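Local coordinates for protein carbohydrate kinase, FGGY (Rhodospirillum rubrum, PDB 3IFR) that probably phosphorylates D-xylulose at the expense of ATP, as a xylulokinase of the FGGY family of carbohydrate kinases, at residues L344-G349 / A487-L492; Q425-L430 / I468-A473; I10-G15 / A61-L66. All coordinates share one frame; numbering follows the deposited sequence.

Contact 1. Residues L344-G349 / A487-L492; sequences LPYFLG and ALYATL
Leu-344 has CG anti to its carbonyl carbon (chi1 -62°), and from there its two methyls reach separate partners on the helix; Tyr-489 has CG anti to the backbone N (chi1 -178°), and its ring lies beside that of Tyr-346. Leu-344 has the largest share of the contact. Its CD1 lies against two side chains one helical turn apart, 3.6 Å from Leu-488 CG and 3.7 Å from Leu-492 CD1, and both leucines run obliquely to it. The other branch, Leu-344 CD2, passes Tyr-489 CB at 4.1 Å, with the two side chains roughly perpendicular. Beside this cluster Tyr-346 and Tyr-489 form an offset edge-to-face pair: the edge of Tyr-346 is directed to the face of Tyr-489, with ring planes at 76° and centroids 5.8 Å apart. Tyr-346 is backed on one face by the preceding proline, whose Pro-345 CD sits 3.6 Å above the ring plane, toward the rim. Phe-485, one turn before Tyr-489 on helix 475-496, also packs on Leu-344 and Tyr-346, while Thr-362 of strand 362-364 touches both Leu-344 and Leu-492. The C-terminal helix is thus laid over the end of strand 342-344 and the loop that follows. No hydrogen bond spans the two segments, so the fit depends on aliphatic shape and on the steeply inclined, edge-to-face tyrosine rings.

Contact 2. Residues Q425-L430 / I468-A473; sequences QRPVQL and ITPDPA
Pro-470 presses its ring against the backbone of the opposite segment, with CG only 3.2 Å from Arg-426 O. Pro-427 stands nearby on the other segment, and neither proline has an N-H, so on the Pro-427 and Pro-470 side of the Val-428/Ile-468 pair hydrogen bonding gives way to ring contacts. That antiparallel, hydrogen-bonded pair is closed by Val-428 N to Ile-468 O at 3.0 Å and Ile-468 N to Val-428 O at 2.9 Å, the latter nearly straight at 172°. A CA-H...O contact from Pro-427 CA to Ile-468 O, at 3.4 Å, adds a second approach to the same carbonyl. On the buried side Leu-430 CD1 crosses Ile-468 CD1 at 3.9 Å, and both side chains also touch Met-417 of helix 414-424. At the other end Gln-425, which leaves that helix with positive phi (68°), bends its chain back over the prolines: Gln-425 CD lies 4.1 Å from both Pro-470 CB and Pro-472 CA. An alanine in place of Gln-425 would lose the amide end and would probably open a gap beside Pro-472 and part of Pro-470. Beyond Pro-470, Asp-471 OD1 accepts from Ala-473 N at 2.6 Å in an Asx turn just before helix 475-496, and Asp-471 N bonds to Asp-422. The two backbone bonds set the pairing of Val-428 with Ile-468, while the departing residues rest on proline-ring and glutamine contacts.

Contact 3. Residues I10-G15 / A61-L66; sequences IGLDIG and AVLAEL
Ile-10 and Leu-12, on the same face of strand 10-14, meet three side chains of helix 61-66. Ile-10 CG2 lies 4.0 Å from Leu-63 CD2, the two side chains crossing at a slant. Its longer branch reaches toward Leu-66 tip to tip, with Ile-10 CD1 at 4.1 Å from Leu-66 CD2; this one leucine methyl also lies 4.1 Å from Ile-10 CG2, so it touches both branches of the isoleucine. Two residues along the strand, Leu-12 has CG anti to the backbone N (chi1 171°); its CD1 lies 3.8 Å from Val-62 CG1. Its second methyl is more loosely placed, Leu-12 CD2 being 4.4 Å from Leu-63 CD1. Leu-63 accordingly sits between the two strand residues, one methyl given to each.

In the next shell, Ala-21 of strand 18-25 touches Leu-12, Val-62 and Leu-66, and Ala-34 of strand 29-37 touches Val-62 and Leu-66. Trp-75 packs on Ile-10 and Leu-66, and Leu-233 on Ile-10 and Leu-63. Glu-65, which takes no part in the contact, makes a salt bridge with Arg-36, tying the helix to strand 29-37. The five side chains of the contact are all buried, and no hydrogen bond joins strand to helix.

The segment axes approach to 10.2 Å at 153°, so helix and strand run roughly antiparallel. Helix 52-70 lies on the sheet in the crossover from strand 29-37 to strand 77-84, as expected for the ribonuclease H-like core of the actin ATPase clan. Strand 8-14 is central there, between antiparallel 18-25 and parallel 77-84, with backbone bonds to Ile-22, Cys-81 and Thr-83.

Along the chain contact 3 comes first and is complete before contact 1 opens; both segments of contact 2 then follow, and residues 487-492 complete contact 1. Contact 3 belongs to the N-terminal FGGY region and its mixed sheet, whereas strands 428-432 and 463-468 of contact 2 form the margin of the second sheet. Helix 475-496 links contacts 1 and 2: it starts just after residues 468-473 and carries residues 487-492, with the contact centres 26 Å apart. Contact 3 is centred 42 Å from contact 1 and 38 Å from contact 2. The C-terminal helix thus starts where contact 2 ends and packs at contact 1, both remote from contact 3 in the N-terminal region.

Contact 1. Residues L344-G349 / A487-L492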
ATOM      1  N   LEU A 344      13.903  -9.958 -17.436  1.00 24.73           N
ATOM      2  CA  LEU A 344      13.748  -8.763 -16.635  1.00 26.85           C
ATOM      3  C   LEU A 344      12.305  -8.308 -16.735  1.00 29.08           C
ATOM      4  O   LEU A 344      11.813  -8.038 -17.830  1.00 28.94           O
ATOM      5  CB  LEU A 344      14.654  -7.662 -17.159  1.00 28.60           C
ATOM      6  CG  LEU A 344      16.131  -7.999 -17.099  1.00 31.26           C
ATOM      7  CD1 LEU A 344      16.897  -6.939 -17.838  1.00 28.95           C
ATOM      8  CD2 LEU A 344      16.607  -8.112 -15.638  1.00 26.71           C
ATOM      9  N   PRO A 345      11.620  -8.175 -15.591  1.00 33.07           N
ATOM     10  CA  PRO A 345      10.170  -7.930 -15.603  1.00 29.31           C
ATOM     11  C   PRO A 345       9.783  -6.469 -15.456  1.00 29.49           C
ATOM     12  O   PRO A 345       8.809  -6.194 -14.753  1.00 30.15           O
ATOM     13  CB  PRO A 345       9.697  -8.663 -14.346  1.00 29.43           C
ATOM     14  CG  PRO A 345      10.969  -8.783 -13.458  1.00 28.18           C
ATOM     15  CD  PRO A 345      12.150  -8.287 -14.223  1.00 29.06           C
ATOM     16  N   TYR A 346      10.487  -5.554 -16.112  1.00 31.51           N
ATOM     17  CA  TYR A 346      10.196  -4.124 -15.968  1.00 33.23           C
ATOM     18  C   TYR A 346       9.370  -3.488 -17.119  1.00 35.39           C
ATOM     19  O   TYR A 346       9.840  -2.590 -17.845  1.00 36.93           O
ATOM     20  CB  TYR A 346      11.501  -3.375 -15.695  1.00 37.71           C
ATOM     21  CG  TYR A 346      12.397  -4.087 -14.683  1.00 34.21           C
ATOM     22  CD1 TYR A 346      11.905  -4.477 -13.440  1.00 33.21           C
ATOM     23  CD2 TYR A 346      13.725  -4.372 -14.978  1.00 32.82           C
ATOM     24  CE1 TYR A 346      12.711  -5.123 -12.520  1.00 33.34           C
ATOM     25  CE2 TYR A 346      14.540  -5.031 -14.069  1.00 35.35           C
ATOM     26  CZ  TYR A 346      14.030  -5.405 -12.841  1.00 34.52           C
ATOM     27  OH  TYR A 346      14.843  -6.047 -11.931  1.00 32.33           O
ATOM     28  N   PHE A 347       8.119  -3.928 -17.235  1.00 32.64           N
ATOM     29  CA  PHE A 347       7.233  -3.513 -18.318  1.00 33.89           C
ATOM     30  C   PHE A 347       6.696  -2.077 -18.228  1.00 38.83           C
ATOM     31  O   PHE A 347       6.298  -1.481 -19.248  1.00 38.49           O
ATOM     32  CB  PHE A 347       6.095  -4.524 -18.455  1.00 34.05           C
ATOM     33  CG  PHE A 347       6.577  -5.941 -18.631  1.00 33.24           C
ATOM     34  CD1 PHE A 347       6.994  -6.398 -19.885  1.00 31.05           C
ATOM     35  CD2 PHE A 347       6.635  -6.802 -17.553  1.00 29.87           C
ATOM     36  CE1 PHE A 347       7.445  -7.693 -20.062  1.00 31.09           C
ATOM     37  CE2 PHE A 347       7.074  -8.102 -17.715  1.00 33.90           C
ATOM     38  CZ  PHE A 347       7.491  -8.555 -18.970  1.00 33.34           C
ATOM     39  N   LEU A 348       6.686  -1.515 -17.023  1.00 37.80           N
ATOM     40  CA  LEU A 348       6.298  -0.113 -16.833  1.00 42.73           C
ATOM     41  C   LEU A 348       7.499   0.690 -16.367  1.00 46.46           C
ATOM     42  O   LEU A 348       7.383   1.852 -15.983  1.00 54.81           O
ATOM     43  CB  LEU A 348       5.189   0.010 -15.788  1.00 41.94           C
ATOM     44  CG  LEU A 348       3.777  -0.367 -16.231  1.00 45.15           C
ATOM     45  CD1 LEU A 348       3.796  -1.308 -17.438  1.00 42.21           C
ATOM     46  CD2 LEU A 348       2.990  -0.977 -15.075  1.00 40.83           C
ATOM     47  N   GLY A 349       8.661   0.072 -16.422  1.00 45.06           N
ATOM     48  CA  GLY A 349       9.784   0.558 -15.652  1.00 50.07           C
ATOM     49  C   GLY A 349       9.842  -0.267 -14.371  1.00 48.06           C
ATOM     50  O   GLY A 349       9.099  -1.253 -14.216  1.00 50.26           O
ATOM     51  N   ALA A 487      23.028  -9.522 -13.345  1.00 28.34           N
ATOM     52  CA  ALA A 487      24.000  -9.211 -14.359  1.00 27.91           C
ATOM     53  C   ALA A 487      23.326  -8.851 -15.690  1.00 32.08           C
ATOM     54  O   ALA A 487      23.903  -8.092 -16.496  1.00 34.97           O
ATOM     55  CB  ALA A 487      24.955 -10.381 -14.543  1.00 26.61           C
ATOM     56  N   LEU A 488      22.124  -9.371 -15.930  1.00 28.13           N
ATOM     57  CA  LEU A 488      21.384  -8.990 -17.131  1.00 30.76           C
ATOM     58  C   LEU A 488      21.107  -7.481 -17.054  1.00 31.13           C
ATOM     59  O   LEU A 488      21.482  -6.729 -17.940  1.00 28.50           O
ATOM     60  CB  LEU A 488      20.094  -9.789 -17.296  1.00 28.00           C
ATOM     61  CG  LEU A 488      19.325  -9.503 -18.597  1.00 31.01           C
ATOM     62  CD1 LEU A 488      20.242  -9.402 -19.835  1.00 24.50           C
ATOM     63  CD2 LEU A 488      18.245 -10.574 -18.800  1.00 27.11           C
ATOM     64  N   TYR A 489      20.528  -7.050 -15.935  1.00 30.89           N
ATOM     65  CA  TYR A 489      20.190  -5.652 -15.723  1.00 30.17           C
ATOM     66  C   TYR A 489      21.373  -4.703 -15.722  1.00 32.90           C
ATOM     67  O   TYR A 489      21.316  -3.630 -16.326  1.00 32.46           O
ATOM     68  CB  TYR A 489      19.455  -5.479 -14.418  1.00 28.62           C
ATOM     69  CG  TYR A 489      19.055  -4.074 -14.196  1.00 31.70           C
ATOM     70  CD1 TYR A 489      18.147  -3.461 -15.042  1.00 33.54           C
ATOM     71  CD2 TYR A 489      19.601  -3.334 -13.160  1.00 34.32           C
ATOM     72  CE1 TYR A 489      17.758  -2.158 -14.853  1.00 32.04           C
ATOM     73  CE2 TYR A 489      19.227  -2.019 -12.960  1.00 36.20           C
ATOM     74  CZ  TYR A 489      18.300  -1.436 -13.809  1.00 37.43           C
ATOM     75  OH  TYR A 489      17.924  -0.123 -13.627  1.00 40.82           O
ATOM     76  N   ALA A 490      22.430  -5.069 -15.017  1.00 30.79           N
ATOM     77  CA  ALA A 490      23.630  -4.250 -15.042  1.00 34.16           C
ATOM     78  C   ALA A 490      24.201  -4.152 -16.475  1.00 31.49           C
ATOM     79  O   ALA A 490      24.706  -3.130 -16.894  1.00 29.59           O
ATOM     80  CB  ALA A 490      24.666  -4.800 -14.062  1.00 31.24           C
ATOM     81  N   THR A 491      24.105  -5.228 -17.228  1.00 32.96           N
ATOM     82  CA  THR A 491      24.645  -5.220 -18.571  1.00 31.78           C
ATOM     83  C   THR A 491      23.795  -4.361 -19.504  1.00 33.40           C
ATOM     84  O   THR A 491      24.329  -3.638 -20.339  1.00 33.10           O
ATOM     85  CB  THR A 491      24.761  -6.652 -19.136  1.00 32.29           C
ATOM     86  OG1 THR A 491      25.712  -7.402 -18.360  1.00 34.84           O
ATOM     87  CG2 THR A 491      25.234  -6.621 -20.578  1.00 31.70           C
ATOM     88  N   LEU A 492      22.476  -4.447 -19.356  1.00 31.58           N
ATOM     89  CA  LEU A 492      21.544  -3.712 -20.209  1.00 32.78           C
ATOM     90  C   LEU A 492      21.304  -2.274 -19.748  1.00 33.20           C
ATOM     91  O   LEU A 492      20.565  -1.547 -20.386  1.00 35.85           O
ATOM     92  CB  LEU A 492      20.200  -4.435 -20.284  1.00 32.43           C
ATOM     93  CG  LEU A 492      20.160  -5.743 -21.081  1.00 32.85           C
ATOM     94  CD1 LEU A 492      18.776  -6.380 -20.997  1.00 28.06           C
ATOM     95  CD2 LEU A 492      20.539  -5.486 -22.548  1.00 31.39           C
TER

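Contact 2. Residues Q425-L430 / I468-A473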
ATOM      1  N   GLN A 425      14.189 -19.212  -0.441  1.00 21.26           N
ATOM      2  CA  GLN A 425      14.908 -20.153   0.409  1.00 21.99           C
ATOM      3  C   GLN A 425      14.553 -19.796   1.859  1.00 21.59           C
ATOM      4  O   GLN A 425      15.392 -19.825   2.773  1.00 24.11           O
ATOM      5  CB  GLN A 425      16.396 -19.993   0.107  1.00 19.82           C
ATOM      6  CG  GLN A 425      17.236 -21.223  -0.328  1.00 23.75           C
ATOM      7  CD  GLN A 425      16.499 -22.502  -0.695  1.00 23.68           C
ATOM      8  OE1 GLN A 425      15.923 -22.641  -1.766  1.00 25.55           O
ATOM      9  NE2 GLN A 425      16.614 -23.481   0.168  1.00 25.04           N
ATOM     10  N   ARG A 426      13.288 -19.440   2.055  1.00 20.09           N
ATOM     11  CA  ARG A 426      12.697 -19.387   3.387  1.00 20.30           C
ATOM     12  C   ARG A 426      11.257 -19.807   3.298  1.00 19.68           C
ATOM     13  O   ARG A 426      10.655 -19.706   2.246  1.00 18.98           O
ATOM     14  CB  ARG A 426      12.824 -18.001   3.995  1.00 20.47           C
ATOM     15  CG  ARG A 426      14.114 -17.849   4.780  1.00 22.86           C
ATOM     16  CD  ARG A 426      14.666 -16.463   4.603  1.00 24.39           C
ATOM     17  NE  ARG A 426      15.954 -16.219   5.274  1.00 25.89           N
ATOM     18  CZ  ARG A 426      16.927 -17.119   5.407  1.00 28.08           C
ATOM     19  NH1 ARG A 426      16.785 -18.352   4.935  1.00 22.78           N
ATOM     20  NH2 ARG A 426      18.053 -16.775   6.012  1.00 27.63           N
ATOM     21  N   PRO A 427      10.702 -20.338   4.397  1.00 20.49           N
ATOM     22  CA  PRO A 427       9.299 -20.746   4.327  1.00 18.92           C
ATOM     23  C   PRO A 427       8.393 -19.557   4.031  1.00 18.52           C
ATOM     24  O   PRO A 427       8.683 -18.464   4.523  1.00 17.62           O
ATOM     25  CB  PRO A 427       9.039 -21.302   5.742  1.00 22.81           C
ATOM     26  CG  PRO A 427      10.404 -21.749   6.228  1.00 18.55           C
ATOM     27  CD  PRO A 427      11.309 -20.667   5.697  1.00 20.02           C
ATOM     28  N   VAL A 428       7.349 -19.743   3.222  1.00 15.11           N
ATOM     29  CA  VAL A 428       6.457 -18.638   2.922  1.00 16.79           C
ATOM     30  C   VAL A 428       5.055 -18.977   3.432  1.00 18.21           C
ATOM     31  O   VAL A 428       4.478 -19.969   3.006  1.00 19.47           O
ATOM     32  CB  VAL A 428       6.387 -18.326   1.394  1.00 15.90           C
ATOM     33  CG1 VAL A 428       5.374 -17.258   1.140  1.00 16.76           C
ATOM     34  CG2 VAL A 428       7.761 -17.942   0.786  1.00 15.72           C
ATOM     35  N   GLN A 429       4.499 -18.176   4.332  1.00 17.34           N
ATOM     36  CA  GLN A 429       3.137 -18.444   4.823  1.00 19.00           C
ATOM     37  C   GLN A 429       2.092 -17.767   3.938  1.00 21.04           C
ATOM     38  O   GLN A 429       1.996 -16.539   3.935  1.00 21.16           O
ATOM     39  CB  GLN A 429       2.974 -17.937   6.256  1.00 21.12           C
ATOM     40  CG  GLN A 429       1.510 -18.016   6.789  1.00 24.66           C
ATOM     41  CD  GLN A 429       1.068 -19.455   7.052  1.00 24.82           C
ATOM     42  OE1 GLN A 429       1.453 -20.055   8.062  1.00 24.51           O
ATOM     43  NE2 GLN A 429       0.274 -20.018   6.127  1.00 22.52           N
ATOM     44  N   LEU A 430       1.332 -18.555   3.180  1.00 19.79           N
ATOM     45  CA  LEU A 430       0.272 -18.024   2.326  1.00 22.53           C
ATOM     46  C   LEU A 430      -0.950 -17.682   3.189  1.00 25.78           C
ATOM     47  O   LEU A 430      -1.199 -18.331   4.212  1.00 26.50           O
ATOM     48  CB  LEU A 430      -0.146 -19.034   1.254  1.00 21.91           C
ATOM     49  CG  LEU A 430       0.869 -19.498   0.218  1.00 24.63           C
ATOM     50  CD1 LEU A 430       0.148 -20.337  -0.895  1.00 18.52           C
ATOM     51  CD2 LEU A 430       1.642 -18.274  -0.371  1.00 21.50           C
ATOM     52  N   ILE A 468       4.490 -22.874   2.854  1.00 17.40           N
ATOM     53  CA  ILE A 468       5.199 -23.662   1.863  1.00 18.68           C
ATOM     54  C   ILE A 468       6.664 -23.716   2.211  1.00 16.39           C
ATOM     55  O   ILE A 468       7.221 -22.687   2.467  1.00 17.79           O
ATOM     56  CB  ILE A 468       5.041 -23.030   0.449  1.00 19.60           C
ATOM     57  CG1 ILE A 468       3.600 -23.174  -0.038  1.00 17.96           C
ATOM     58  CG2 ILE A 468       6.017 -23.668  -0.522  1.00 17.65           C
ATOM     59  CD1 ILE A 468       3.375 -22.544  -1.375  1.00 19.11           C
ATOM     60  N   THR A 469       7.294 -24.893   2.266  1.00 18.00           N
ATOM     61  CA  THR A 469       8.750 -24.915   2.520  1.00 18.63           C
ATOM     62  C   THR A 469       9.586 -25.004   1.228  1.00 16.37           C
ATOM     63  O   THR A 469       9.234 -25.684   0.270  1.00 14.40           O
ATOM     64  CB  THR A 469       9.227 -26.047   3.474  1.00 21.29           C
ATOM     65  OG1 THR A 469       8.874 -27.322   2.915  1.00 26.08           O
ATOM     66  CG2 THR A 469       8.669 -25.901   4.850  1.00 21.77           C
ATOM     67  N   PRO A 470      10.706 -24.313   1.216  1.00 16.81           N
ATOM     68  CA  PRO A 470      11.528 -24.360   0.012  1.00 19.58           C
ATOM     69  C   PRO A 470      12.151 -25.760  -0.160  1.00 24.11           C
ATOM     70  O   PRO A 470      12.248 -26.550   0.774  1.00 24.75           O
ATOM     71  CB  PRO A 470      12.624 -23.339   0.302  1.00 20.71           C
ATOM     72  CG  PRO A 470      12.093 -22.501   1.498  1.00 18.91           C
ATOM     73  CD  PRO A 470      11.241 -23.426   2.257  1.00 17.91           C
ATOM     74  N   ASP A 471      12.567 -26.072  -1.364  1.00 21.05           N
ATOM     75  CA  ASP A 471      13.413 -27.214  -1.544  1.00 25.65           C
ATOM     76  C   ASP A 471      14.872 -26.759  -1.621  1.00 27.63           C
ATOM     77  O   ASP A 471      15.271 -26.050  -2.556  1.00 27.57           O
ATOM     78  CB  ASP A 471      12.996 -27.975  -2.793  1.00 26.26           C
ATOM     79  CG  ASP A 471      14.026 -28.974  -3.221  1.00 30.96           C
ATOM     80  OD1 ASP A 471      15.156 -28.999  -2.643  1.00 30.19           O
ATOM     81  OD2 ASP A 471      13.683 -29.741  -4.149  1.00 32.55           O
ATOM     82  N   PRO A 472      15.680 -27.159  -0.624  1.00 28.84           N
ATOM     83  CA  PRO A 472      17.018 -26.599  -0.496  1.00 24.41           C
ATOM     84  C   PRO A 472      17.882 -26.965  -1.668  1.00 27.11           C
ATOM     85  O   PRO A 472      18.849 -26.273  -1.906  1.00 27.26           O
ATOM     86  CB  PRO A 472      17.540 -27.264   0.788  1.00 25.60           C
ATOM     87  CG  PRO A 472      16.283 -27.541   1.560  1.00 26.06           C
ATOM     88  CD  PRO A 472      15.389 -28.083   0.482  1.00 27.36           C
ATOM     89  N   ALA A 473      17.539 -27.999  -2.415  1.00 29.66           N
ATOM     90  CA  ALA A 473      18.291 -28.402  -3.576  1.00 30.43           C
ATOM     91  C   ALA A 473      18.152 -27.449  -4.746  1.00 31.81           C
ATOM     92  O   ALA A 473      18.929 -27.508  -5.654  1.00 34.74           O
ATOM     93  CB  ALA A 473      17.905 -29.774  -3.991  1.00 31.29           C
TER

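Contact 3. Residues I10-G15 / A61-L66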
ATOM      1  N   ILE A  10     -15.382  -1.399  14.550  1.00 22.18           N
ATOM      2  CA  ILE A  10     -15.593  -1.160  13.111  1.00 20.35           C
ATOM      3  C   ILE A  10     -14.355  -0.661  12.386  1.00 19.30           C
ATOM      4  O   ILE A  10     -13.678   0.239  12.868  1.00 18.60           O
ATOM      5  CB  ILE A  10     -16.693  -0.114  12.871  1.00 20.35           C
ATOM      6  CG1 ILE A  10     -18.081  -0.655  13.217  1.00 19.83           C
ATOM      7  CG2 ILE A  10     -16.679   0.435  11.423  1.00 17.35           C
ATOM      8  CD1 ILE A  10     -19.106   0.430  13.169  1.00 19.35           C
ATOM      9  N   GLY A  11     -14.085  -1.225  11.214  1.00 17.00           N
ATOM     10  CA  GLY A  11     -13.126  -0.620  10.302  1.00 17.64           C
ATOM     11  C   GLY A  11     -13.799  -0.112   9.031  1.00 20.77           C
ATOM     12  O   GLY A  11     -14.679  -0.774   8.449  1.00 20.87           O
ATOM     13  N   LEU A  12     -13.372   1.069   8.587  1.00 18.81           N
ATOM     14  CA  LEU A  12     -13.884   1.695   7.398  1.00 17.14           C
ATOM     15  C   LEU A  12     -12.689   1.963   6.457  1.00 19.69           C
ATOM     16  O   LEU A  12     -11.664   2.495   6.874  1.00 20.54           O
ATOM     17  CB  LEU A  12     -14.554   3.014   7.795  1.00 17.96           C
ATOM     18  CG  LEU A  12     -14.992   3.975   6.666  1.00 16.97           C
ATOM     19  CD1 LEU A  12     -16.087   3.329   5.792  1.00 16.56           C
ATOM     20  CD2 LEU A  12     -15.484   5.296   7.206  1.00 16.73           C
ATOM     21  N   ASP A  13     -12.824   1.613   5.186  1.00 20.38           N
ATOM     22  CA  ASP A  13     -11.729   1.774   4.228  1.00 18.38           C
ATOM     23  C   ASP A  13     -12.168   2.670   3.051  1.00 17.81           C
ATOM     24  O   ASP A  13     -13.022   2.296   2.231  1.00 18.13           O
ATOM     25  CB  ASP A  13     -11.243   0.392   3.761  1.00 20.68           C
ATOM     26  CG  ASP A  13     -10.303   0.464   2.559  1.00 20.71           C
ATOM     27  OD1 ASP A  13      -9.695   1.522   2.324  1.00 18.07           O
ATOM     28  OD2 ASP A  13     -10.198  -0.558   1.835  1.00 24.33           O
ATOM     29  N   ILE A  14     -11.599   3.870   3.014  1.00 15.55           N
ATOM     30  CA  ILE A  14     -11.831   4.824   1.955  1.00 18.13           C
ATOM     31  C   ILE A  14     -10.876   4.451   0.829  1.00 19.13           C
ATOM     32  O   ILE A  14      -9.765   5.005   0.711  1.00 20.38           O
ATOM     33  CB  ILE A  14     -11.574   6.276   2.399  1.00 16.82           C
ATOM     34  CG1 ILE A  14     -12.778   6.843   3.135  1.00 20.72           C
ATOM     35  CG2 ILE A  14     -11.514   7.161   1.202  1.00 18.01           C
ATOM     36  CD1 ILE A  14     -13.142   6.172   4.375  1.00 21.62           C
ATOM     37  N   GLY A  15     -11.311   3.498   0.008  1.00 17.95           N
ATOM     38  CA  GLY A  15     -10.460   2.908  -1.007  1.00 19.82           C
ATOM     39  C   GLY A  15     -10.542   3.656  -2.304  1.00 20.60           C
ATOM     40  O   GLY A  15     -11.356   4.561  -2.459  1.00 24.02           O
ATOM     41  N   ALA A  61     -23.367   5.704   3.996  1.00 17.65           N
ATOM     42  CA  ALA A  61     -24.201   4.578   3.515  1.00 21.01           C
ATOM     43  C   ALA A  61     -23.799   3.219   4.091  1.00 23.35           C
ATOM     44  O   ALA A  61     -24.637   2.394   4.507  1.00 26.84           O
ATOM     45  CB  ALA A  61     -24.155   4.500   1.995  1.00 19.11           C
ATOM     46  N   VAL A  62     -22.498   2.987   4.070  1.00 20.62           N
ATOM     47  CA  VAL A  62     -21.889   1.725   4.440  1.00 21.35           C
ATOM     48  C   VAL A  62     -21.917   1.535   5.971  1.00 21.70           C
ATOM     49  O   VAL A  62     -22.153   0.453   6.455  1.00 22.00           O
ATOM     50  CB  VAL A  62     -20.458   1.802   3.911  1.00 23.78           C
ATOM     51  CG1 VAL A  62     -19.434   1.720   5.017  1.00 21.46           C
ATOM     52  CG2 VAL A  62     -20.226   0.896   2.739  1.00 21.34           C
ATOM     53  N   LEU A  63     -21.698   2.594   6.742  1.00 21.25           N
ATOM     54  CA  LEU A  63     -21.843   2.491   8.204  1.00 23.99           C
ATOM     55  C   LEU A  63     -23.304   2.209   8.583  1.00 22.19           C
ATOM     56  O   LEU A  63     -23.579   1.282   9.309  1.00 21.79           O
ATOM     57  CB  LEU A  63     -21.329   3.758   8.933  1.00 20.49           C
ATOM     58  CG  LEU A  63     -19.837   4.026   8.746  1.00 21.45           C
ATOM     59  CD1 LEU A  63     -19.373   5.406   9.290  1.00 21.68           C
ATOM     60  CD2 LEU A  63     -19.068   2.907   9.395  1.00 17.59           C
ATOM     61  N   ALA A  64     -24.236   3.021   8.090  1.00 22.49           N
ATOM     62  CA  ALA A  64     -25.653   2.735   8.306  1.00 21.26           C
ATOM     63  C   ALA A  64     -26.055   1.315   7.852  1.00 21.76           C
ATOM     64  O   ALA A  64     -26.811   0.612   8.522  1.00 21.66           O
ATOM     65  CB  ALA A  64     -26.466   3.750   7.609  1.00 18.81           C
ATOM     66  N   GLU A  65     -25.540   0.862   6.718  1.00 25.00           N
ATOM     67  CA  GLU A  65     -25.888  -0.493   6.258  1.00 22.67           C
ATOM     68  C   GLU A  65     -25.367  -1.557   7.226  1.00 23.60           C
ATOM     69  O   GLU A  65     -26.008  -2.583   7.424  1.00 24.00           O
ATOM     70  CB  GLU A  65     -25.370  -0.759   4.855  1.00 21.08           C
ATOM     71  CG  GLU A  65     -25.815  -2.119   4.350  1.00 25.24           C
ATOM     72  CD  GLU A  65     -25.270  -2.456   2.986  1.00 26.43           C
ATOM     73  OE1 GLU A  65     -25.464  -1.638   2.051  1.00 28.25           O
ATOM     74  OE2 GLU A  65     -24.671  -3.545   2.833  1.00 25.85           O
ATOM     75  N   LEU A  66     -24.217  -1.296   7.849  1.00 21.80           N
ATOM     76  CA  LEU A  66     -23.659  -2.195   8.850  1.00 20.50           C
ATOM     77  C   LEU A  66     -24.671  -2.442   9.975  1.00 22.88           C
ATOM     78  O   LEU A  66     -24.904  -3.588  10.365  1.00 24.36           O
ATOM     79  CB  LEU A  66     -22.392  -1.587   9.456  1.00 22.97           C
ATOM     80  CG  LEU A  66     -21.047  -2.258   9.190  1.00 25.90           C
ATOM     81  CD1 LEU A  66     -20.947  -2.766   7.769  1.00 24.29           C
ATOM     82  CD2 LEU A  66     -19.858  -1.354   9.588  1.00 19.63           C
TER